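PDB 6F5Z: 24-sterol C-methyltransferase from Haloferax volcanii, which is a putative S-adenosylmethionine-dependent methyltransferase that forms a complex with the methyltransferase activator Trm112. Local coordinates for residues G176-I190 against Y213-P226. Sequence-based numbering, arbitrary orientation.
Sequences GLHVAEQDSIADLDI and YRTFGTLLTVGVAP
Arg-214 reaches back from the end of helix 206-216 to the turn at Asp-187 to Ile-190. Its chain bends at chi2 (-59°), bringing the guanidinium to two carbonyls. Arg-214 NH1 bonds to Asp-187 O at 2.8 Å, that oxygen tilted out of the guanidinium plane. Ile-190 O lies in the plane and takes two bonds, from Arg-214 NH1 at 2.9 Å and NH2 at 3.0 Å. A leucine here would probably leave both carbonyls without these donors and let the turn shift. Asp-187 OD1 accepts from Asp-189 N, an Asx turn, and from Ile-190 N, which makes it an Asx motif. OD2 is hydrogen-bonded to His-25 ND1. Ile-190 CG2 sits over one face of the Tyr-213 ring, 3.9 Å from its centroid, a CH-pi contact.

Beyond this turn, strands 178-185 and 218-224 pair antiparallel, with a beta bulge between Val-179 and Glu-181. They end the sheet in strand order 3-2-1-4-5-7-6, the hallmark of Rossmann-like class I methyltransferases. Strand 178-185 is outermost within the chain, and the Gln-182 backbone bonds to the second subunit, another copy of this protein.

The Gln-182 side chain runs beside Thr-221, extended, with CG anti to the backbone N (chi1 -174°). Gln-182 CB is 3.9 Å from Leu-220 O. Gln-182 CG comes within 3.4 Å of Leu-220 O and packs on Leu-219 CD1 at 3.7 Å. CD touches both that methyl and Thr-221 OG1. Gln-182 NE2 donates almost straight (173°) to Thr-221 OG1 at 2.9 Å, in the amide plane. It also bonds His-165 O; OE1 takes a bond from Arg-169.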
ATOM      1  N   GLY B 176     -16.504   2.986   2.769  1.00 18.28           N
ATOM      2  CA  GLY B 176     -16.356   1.579   3.122  1.00 18.72           C
ATOM      3  C   GLY B 176     -15.032   0.992   2.695  1.00 23.34           C
ATOM      4  O   GLY B 176     -14.806  -0.199   2.901  1.00 25.29           O
ATOM      5  N   LEU B 177     -14.120   1.805   2.157  1.00 18.04           N
ATOM      6  CA  LEU B 177     -12.817   1.258   1.774  1.00 17.25           C
ATOM      7  C   LEU B 177     -11.854   1.339   2.956  1.00 20.70           C
ATOM      8  O   LEU B 177     -11.801   2.365   3.645  1.00 24.01           O
ATOM      9  CB  LEU B 177     -12.204   2.104   0.626  1.00 16.99           C
ATOM     10  CG  LEU B 177     -13.014   2.124  -0.666  1.00 17.72           C
ATOM     11  CD1 LEU B 177     -12.487   3.201  -1.661  1.00 19.80           C
ATOM     12  CD2 LEU B 177     -13.007   0.735  -1.345  1.00 18.84           C
ATOM     13  N   HIS B 178     -11.032   0.311   3.141  1.00 18.20           N
ATOM     14  CA  HIS B 178      -9.985   0.397   4.169  1.00 19.10           C
ATOM     15  C   HIS B 178      -8.793   1.099   3.538  1.00 19.12           C
ATOM     16  O   HIS B 178      -8.429   0.765   2.419  1.00 19.84           O
ATOM     17  CB  HIS B 178      -9.498  -1.001   4.552  1.00 21.71           C
ATOM     18  CG  HIS B 178     -10.561  -1.873   5.132  1.00 27.60           C
ATOM     19  ND1 HIS B 178     -10.797  -3.146   4.632  1.00 30.74           N
ATOM     20  CD2 HIS B 178     -11.405  -1.629   6.156  1.00 29.94           C
ATOM     21  CE1 HIS B 178     -11.764  -3.647   5.388  1.00 29.82           C
ATOM     22  NE2 HIS B 178     -12.167  -2.769   6.312  1.00 29.55           N
ATOM     23  N   VAL B 179      -8.166   2.037   4.248  1.00 15.31           N
ATOM     24  CA  VAL B 179      -6.987   2.725   3.677  1.00 15.04           C
ATOM     25  C   VAL B 179      -5.759   1.876   3.982  1.00 15.95           C
ATOM     26  O   VAL B 179      -5.433   1.648   5.159  1.00 16.13           O
ATOM     27  CB  VAL B 179      -6.850   4.160   4.228  1.00 17.37           C
ATOM     28  CG1 VAL B 179      -5.592   4.847   3.709  1.00 16.50           C
ATOM     29  CG2 VAL B 179      -8.081   4.997   3.894  1.00 17.82           C
ATOM     30  N   ALA B 180      -5.064   1.451   2.920  1.00 14.03           N
ATOM     31  CA  ALA B 180      -3.883   0.591   3.097  1.00 13.54           C
ATOM     32  C   ALA B 180      -2.560   1.317   3.036  1.00 15.02           C
ATOM     33  O   ALA B 180      -1.561   0.808   3.556  1.00 14.85           O
ATOM     34  CB  ALA B 180      -3.885  -0.519   2.053  1.00 15.69           C
ATOM     35  N   GLU B 181      -2.543   2.471   2.354  1.00 13.25           N
ATOM     36  CA  GLU B 181      -1.316   3.186   2.124  1.00 14.25           C
ATOM     37  C   GLU B 181      -1.674   4.576   1.678  1.00 14.48           C
ATOM     38  O   GLU B 181      -2.701   4.768   1.007  1.00 14.73           O
ATOM     39  CB  GLU B 181      -0.568   2.480   0.960  1.00 17.39           C
ATOM     40  CG  GLU B 181       0.849   2.955   0.780  1.00 23.47           C
ATOM     41  CD  GLU B 181       1.124   3.733  -0.490  1.00 35.35           C
ATOM     42  OE1 GLU B 181       0.958   4.973  -0.477  1.00 29.70           O
ATOM     43  OE2 GLU B 181       1.560   3.114  -1.483  1.00 22.65           O
ATOM     44  N   GLN B 182      -0.836   5.534   2.026  1.00 13.60           N
ATOM     45  CA  GLN B 182      -1.008   6.874   1.467  1.00 12.86           C
ATOM     46  C   GLN B 182       0.377   7.496   1.376  1.00 14.65           C
ATOM     47  O   GLN B 182       1.131   7.422   2.348  1.00 14.68           O
ATOM     48  CB  GLN B 182      -1.977   7.719   2.263  1.00 13.63           C
ATOM     49  CG  GLN B 182      -2.217   9.051   1.521  1.00 15.38           C
ATOM     50  CD  GLN B 182      -3.190   9.936   2.251  1.00 16.89           C
ATOM     51  OE1 GLN B 182      -2.891  10.310   3.402  1.00 15.64           O
ATOM     52  NE2 GLN B 182      -4.340  10.271   1.631  1.00 14.69           N
ATOM     53  N   ASP B 183       0.715   8.041   0.212  1.00 14.27           N
ATOM     54  CA  ASP B 183       2.080   8.525   0.044  1.00 14.85           C
ATOM     55  C   ASP B 183       2.167   9.661  -0.952  1.00 16.94           C
ATOM     56  O   ASP B 183       1.234   9.936  -1.700  1.00 16.89           O
ATOM     57  CB  ASP B 183       2.910   7.339  -0.521  1.00 17.58           C
ATOM     58  CG  ASP B 183       4.422   7.369  -0.310  1.00 18.28           C
ATOM     59  OD1 ASP B 183       4.904   8.234   0.471  1.00 20.91           O
ATOM     60  OD2 ASP B 183       5.112   6.442  -0.829  1.00 20.97           O
ATOM     61  N   SER B 184       3.336  10.320  -0.957  1.00 15.67           N
ATOM     62  CA  SER B 184       3.705  11.320  -1.954  1.00 15.90           C
ATOM     63  C   SER B 184       4.744  10.656  -2.877  1.00 17.08           C
ATOM     64  O   SER B 184       5.692  10.039  -2.383  1.00 20.32           O
ATOM     65  CB  SER B 184       4.377  12.502  -1.263  1.00 18.03           C
ATOM     66  OG  SER B 184       3.451  13.161  -0.415  1.00 21.51           O
ATOM     67  N   ILE B 185       4.548  10.751  -4.182  1.00 13.23           N
ATOM     68  CA  ILE B 185       5.480  10.201  -5.162  1.00 14.21           C
ATOM     69  C   ILE B 185       6.099  11.384  -5.899  1.00 16.37           C
ATOM     70  O   ILE B 185       5.393  12.132  -6.597  1.00 15.53           O
ATOM     71  CB  ILE B 185       4.731   9.268  -6.141  1.00 16.09           C
ATOM     72  CG1 ILE B 185       4.099   8.086  -5.321  1.00 19.03           C
ATOM     73  CG2 ILE B 185       5.725   8.701  -7.182  1.00 15.97           C
ATOM     74  CD1 ILE B 185       3.295   7.125  -6.201  1.00 19.73           C
ATOM     75  N   ALA B 186       7.417  11.561  -5.704  1.00 16.84           N
ATOM     76  CA  ALA B 186       8.089  12.692  -6.323  1.00 15.75           C
ATOM     77  C   ALA B 186       8.202  12.518  -7.830  1.00 16.34           C
ATOM     78  O   ALA B 186       8.340  11.376  -8.336  1.00 17.42           O
ATOM     79  CB  ALA B 186       9.478  12.848  -5.742  1.00 16.85           C
ATOM     80  N   ASP B 187       8.203  13.670  -8.559  1.00 15.14           N
ATOM     81  CA  ASP B 187       8.469  13.684  -9.990  1.00 15.97           C
ATOM     82  C   ASP B 187       9.933  14.104 -10.066  1.00 19.00           C
ATOM     83  O   ASP B 187      10.272  15.279  -9.849  1.00 18.34           O
ATOM     84  CB  ASP B 187       7.557  14.660 -10.741  1.00 17.40           C
ATOM     85  CG  ASP B 187       7.869  14.719 -12.224  1.00 17.89           C
ATOM     86  OD1 ASP B 187       8.989  14.312 -12.612  1.00 18.64           O
ATOM     87  OD2 ASP B 187       6.985  15.125 -12.999  1.00 19.47           O
ATOM     88  N   LEU B 188      10.793  13.133 -10.375  1.00 17.41           N
ATOM     89  CA  LEU B 188      12.249  13.373 -10.454  1.00 18.56           C
ATOM     90  C   LEU B 188      12.683  13.617 -11.886  1.00 23.43           C
ATOM     91  O   LEU B 188      13.853  13.945 -12.116  1.00 25.81           O
ATOM     92  CB  LEU B 188      13.002  12.146  -9.928  1.00 19.40           C
ATOM     93  CG  LEU B 188      12.786  11.762  -8.457  1.00 24.08           C
ATOM     94  CD1 LEU B 188      13.708  10.611  -8.055  1.00 25.97           C
ATOM     95  CD2 LEU B 188      12.958  12.940  -7.515  1.00 24.31           C
ATOM     96  N   ASP B 189      11.792  13.410 -12.850  1.00 20.46           N
ATOM     97  CA  ASP B 189      12.137  13.511 -14.262  1.00 19.67           C
ATOM     98  C   ASP B 189      12.023  14.891 -14.818  1.00 23.31           C
ATOM     99  O   ASP B 189      12.759  15.238 -15.743  1.00 24.32           O
ATOM    100  CB  ASP B 189      11.285  12.561 -15.103  1.00 20.94           C
ATOM    101  CG  ASP B 189      11.621  11.127 -14.774  1.00 33.65           C
ATOM    102  OD1 ASP B 189      12.805  10.759 -14.899  1.00 38.01           O
ATOM    103  OD2 ASP B 189      10.723  10.405 -14.280  1.00 34.41           O
ATOM    104  N   ILE B 190      11.061  15.673 -14.341  1.00 19.01           N
ATOM    105  CA  ILE B 190      10.901  17.015 -14.899  1.00 18.09           C
ATOM    106  C   ILE B 190      12.148  17.855 -14.622  1.00 20.47           C
ATOM    107  O   ILE B 190      12.671  17.863 -13.502  1.00 19.58           O
ATOM    108  CB  ILE B 190       9.582  17.695 -14.404  1.00 21.60           C
ATOM    109  CG1 ILE B 190       9.321  18.996 -15.190  1.00 22.74           C
ATOM    110  CG2 ILE B 190       9.580  17.895 -12.879  1.00 22.10           C
ATOM    111  CD1 ILE B 190       7.904  19.610 -15.012  1.00 23.10           C
ATOM    112  N   TYR B 213       7.472  19.526  -7.328  1.00 15.34           N
ATOM    113  CA  TYR B 213       7.782  18.238  -7.939  1.00 14.90           C
ATOM    114  C   TYR B 213       8.595  17.292  -7.092  1.00 16.91           C
ATOM    115  O   TYR B 213       8.329  16.087  -7.147  1.00 17.14           O
ATOM    116  CB  TYR B 213       8.449  18.458  -9.321  1.00 15.13           C
ATOM    117  CG  TYR B 213       7.501  19.118 -10.311  1.00 15.90           C
ATOM    118  CD1 TYR B 213       6.389  18.441 -10.802  1.00 17.30           C
ATOM    119  CD2 TYR B 213       7.723  20.418 -10.769  1.00 17.24           C
ATOM    120  CE1 TYR B 213       5.485  19.057 -11.665  1.00 16.97           C
ATOM    121  CE2 TYR B 213       6.828  21.035 -11.649  1.00 18.29           C
ATOM    122  CZ  TYR B 213       5.720  20.343 -12.103  1.00 21.96           C
ATOM    123  OH  TYR B 213       4.827  20.917 -12.981  1.00 22.88           O
ATOM    124  N   ARG B 214       9.646  17.788  -6.413  1.00 16.06           N
ATOM    125  CA  ARG B 214      10.527  16.892  -5.656  1.00 16.78           C
ATOM    126  C   ARG B 214       9.985  16.642  -4.265  1.00 19.16           C
ATOM    127  O   ARG B 214      10.269  15.566  -3.726  1.00 19.18           O
ATOM    128  CB  ARG B 214      11.973  17.460  -5.578  1.00 16.73           C
ATOM    129  CG  ARG B 214      12.609  17.817  -6.935  1.00 19.94           C
ATOM    130  CD  ARG B 214      12.727  16.664  -7.929  1.00 19.99           C
ATOM    131  NE  ARG B 214      13.715  16.977  -8.953  1.00 17.64           N
ATOM    132  CZ  ARG B 214      13.452  17.252 -10.234  1.00 19.63           C
ATOM    133  NH1 ARG B 214      12.200  17.192 -10.698  1.00 14.55           N
ATOM    134  NH2 ARG B 214      14.438  17.602 -11.058  1.00 20.68           N
ATOM    135  N   THR B 215       9.205  17.583  -3.682  1.00 16.95           N
ATOM    136  CA  THR B 215       8.726  17.444  -2.306  1.00 17.64           C
ATOM    137  C   THR B 215       7.296  16.943  -2.251  1.00 20.61           C
ATOM    138  O   THR B 215       7.049  15.923  -1.610  1.00 21.10           O
ATOM    139  CB  THR B 215       8.914  18.765  -1.542  1.00 23.44           C
ATOM    140  OG1 THR B 215      10.293  19.146  -1.584  1.00 24.56           O
ATOM    141  CG2 THR B 215       8.474  18.681  -0.091  1.00 22.87           C
ATOM    142  N   PHE B 216       6.348  17.681  -2.836  1.00 17.79           N
ATOM    143  CA  PHE B 216       4.923  17.299  -2.783  1.00 16.99           C
ATOM    144  C   PHE B 216       4.633  16.158  -3.761  1.00 20.44           C
ATOM    145  O   PHE B 216       4.097  15.116  -3.387  1.00 19.61           O
ATOM    146  CB  PHE B 216       4.017  18.493  -3.132  1.00 18.67           C
ATOM    147  CG  PHE B 216       4.086  19.674  -2.184  1.00 20.96           C
ATOM    148  CD1 PHE B 216       4.442  19.497  -0.857  1.00 24.71           C
ATOM    149  CD2 PHE B 216       3.828  20.970  -2.631  1.00 21.36           C
ATOM    150  CE1 PHE B 216       4.468  20.575   0.042  1.00 25.31           C
ATOM    151  CE2 PHE B 216       3.813  22.049  -1.728  1.00 24.20           C
ATOM    152  CZ  PHE B 216       4.137  21.842  -0.396  1.00 23.16           C
ATOM    153  N   GLY B 217       4.967  16.358  -5.023  1.00 15.30           N
ATOM    154  CA  GLY B 217       4.700  15.333  -6.034  1.00 14.44           C
ATOM    155  C   GLY B 217       3.223  14.954  -6.135  1.00 17.57           C
ATOM    156  O   GLY B 217       2.324  15.777  -5.900  1.00 16.49           O
ATOM    157  N   THR B 218       2.980  13.700  -6.514  1.00 14.15           N
ATOM    158  CA  THR B 218       1.642  13.147  -6.699  1.00 13.27           C
ATOM    159  C   THR B 218       1.191  12.471  -5.415  1.00 14.27           C
ATOM    160  O   THR B 218       1.933  11.676  -4.840  1.00 15.91           O
ATOM    161  CB  THR B 218       1.695  12.089  -7.825  1.00 15.03           C
ATOM    162  OG1 THR B 218       2.031  12.765  -9.054  1.00 15.55           O
ATOM    163  CG2 THR B 218       0.374  11.379  -8.054  1.00 15.82           C
ATOM    164  N   LEU B 219      -0.049  12.761  -4.990  1.00 12.77           N
ATOM    165  CA  LEU B 219      -0.580  12.068  -3.818  1.00 13.87           C
ATOM    166  C   LEU B 219      -1.187  10.737  -4.282  1.00 14.19           C
ATOM    167  O   LEU B 219      -1.975  10.704  -5.231  1.00 13.69           O
ATOM    168  CB  LEU B 219      -1.699  12.943  -3.195  1.00 12.99           C
ATOM    169  CG  LEU B 219      -2.622  12.224  -2.166  1.00 14.88           C
ATOM    170  CD1 LEU B 219      -1.846  11.819  -0.936  1.00 16.17           C
ATOM    171  CD2 LEU B 219      -3.726  13.184  -1.694  1.00 14.42           C
ATOM    172  N   LEU B 220      -0.844   9.633  -3.596  1.00 12.85           N
ATOM    173  CA  LEU B 220      -1.448   8.354  -3.883  1.00 14.74           C
ATOM    174  C   LEU B 220      -2.140   7.870  -2.634  1.00 14.24           C
ATOM    175  O   LEU B 220      -1.502   7.814  -1.577  1.00 14.24           O
ATOM    176  CB  LEU B 220      -0.395   7.304  -4.291  1.00 13.84           C
ATOM    177  CG  LEU B 220      -0.900   5.845  -4.386  1.00 15.63           C
ATOM    178  CD1 LEU B 220      -1.895   5.684  -5.578  1.00 16.32           C
ATOM    179  CD2 LEU B 220       0.303   4.878  -4.564  1.00 15.25           C
ATOM    180  N   THR B 221      -3.446   7.479  -2.770  1.00 12.55           N
ATOM    181  CA  THR B 221      -4.139   6.855  -1.630  1.00 12.78           C
ATOM    182  C   THR B 221      -4.639   5.512  -2.137  1.00 12.93           C
ATOM    183  O   THR B 221      -5.195   5.432  -3.231  1.00 13.56           O
ATOM    184  CB  THR B 221      -5.328   7.716  -1.159  1.00 14.26           C
ATOM    185  OG1 THR B 221      -4.899   9.085  -0.990  1.00 13.28           O
ATOM    186  CG2 THR B 221      -5.925   7.218   0.184  1.00 16.27           C
ATOM    187  N   VAL B 222      -4.422   4.447  -1.348  1.00 12.81           N
ATOM    188  CA  VAL B 222      -4.813   3.080  -1.734  1.00 13.37           C
ATOM    189  C   VAL B 222      -5.901   2.584  -0.792  1.00 13.73           C
ATOM    190  O   VAL B 222      -5.698   2.638   0.430  1.00 14.89           O
ATOM    191  CB  VAL B 222      -3.602   2.141  -1.660  1.00 15.74           C
ATOM    192  CG1 VAL B 222      -3.981   0.684  -1.971  1.00 15.29           C
ATOM    193  CG2 VAL B 222      -2.512   2.616  -2.637  1.00 16.13           C
ATOM    194  N   GLY B 223      -7.032   2.176  -1.357  1.00 14.35           N
ATOM    195  CA  GLY B 223      -8.150   1.638  -0.587  1.00 15.54           C
ATOM    196  C   GLY B 223      -8.417   0.183  -0.943  1.00 18.84           C
ATOM    197  O   GLY B 223      -8.093  -0.266  -2.038  1.00 16.24           O
ATOM    198  N   VAL B 224      -8.911  -0.591   0.037  1.00 14.64           N
ATOM    199  CA  VAL B 224      -9.217  -1.996  -0.175  1.00 15.26           C
ATOM    200  C   VAL B 224     -10.709  -2.192   0.103  1.00 17.79           C
ATOM    201  O   VAL B 224     -11.222  -1.693   1.118  1.00 17.38           O
ATOM    202  CB  VAL B 224      -8.369  -2.905   0.742  1.00 18.96           C
ATOM    203  CG1 VAL B 224      -8.834  -4.357   0.630  1.00 19.85           C
ATOM    204  CG2 VAL B 224      -6.899  -2.811   0.363  1.00 19.09           C
ATOM    205  N   ALA B 225     -11.393  -2.852  -0.845  1.00 16.14           N
ATOM    206  CA  ALA B 225     -12.851  -3.077  -0.714  1.00 16.57           C
ATOM    207  C   ALA B 225     -13.062  -4.206   0.284  1.00 21.15           C
ATOM    208  O   ALA B 225     -12.432  -5.238   0.201  1.00 19.86           O
ATOM    209  CB  ALA B 225     -13.477  -3.433  -2.064  1.00 18.01           C
ATOM    210  N   PRO B 226     -13.961  -4.029   1.244  1.00 26.74           N
ATOM    211  CA  PRO B 226     -14.150  -5.073   2.250  1.00 26.72           C
ATOM    212  C   PRO B 226     -15.221  -6.077   1.848  1.00 28.63           C
ATOM    213  O   PRO B 226     -15.977  -5.861   0.899  1.00 27.38           O
ATOM    214  CB  PRO B 226     -14.670  -4.265   3.454  1.00 28.84           C
ATOM    215  CG  PRO B 226     -15.522  -3.208   2.830  1.00 34.16           C
ATOM    216  CD  PRO B 226     -14.843  -2.868   1.487  1.00 30.16           C
TER
HETATM  217  O   HOH W   1       1.868  15.267  -1.034  1.00 23.59           O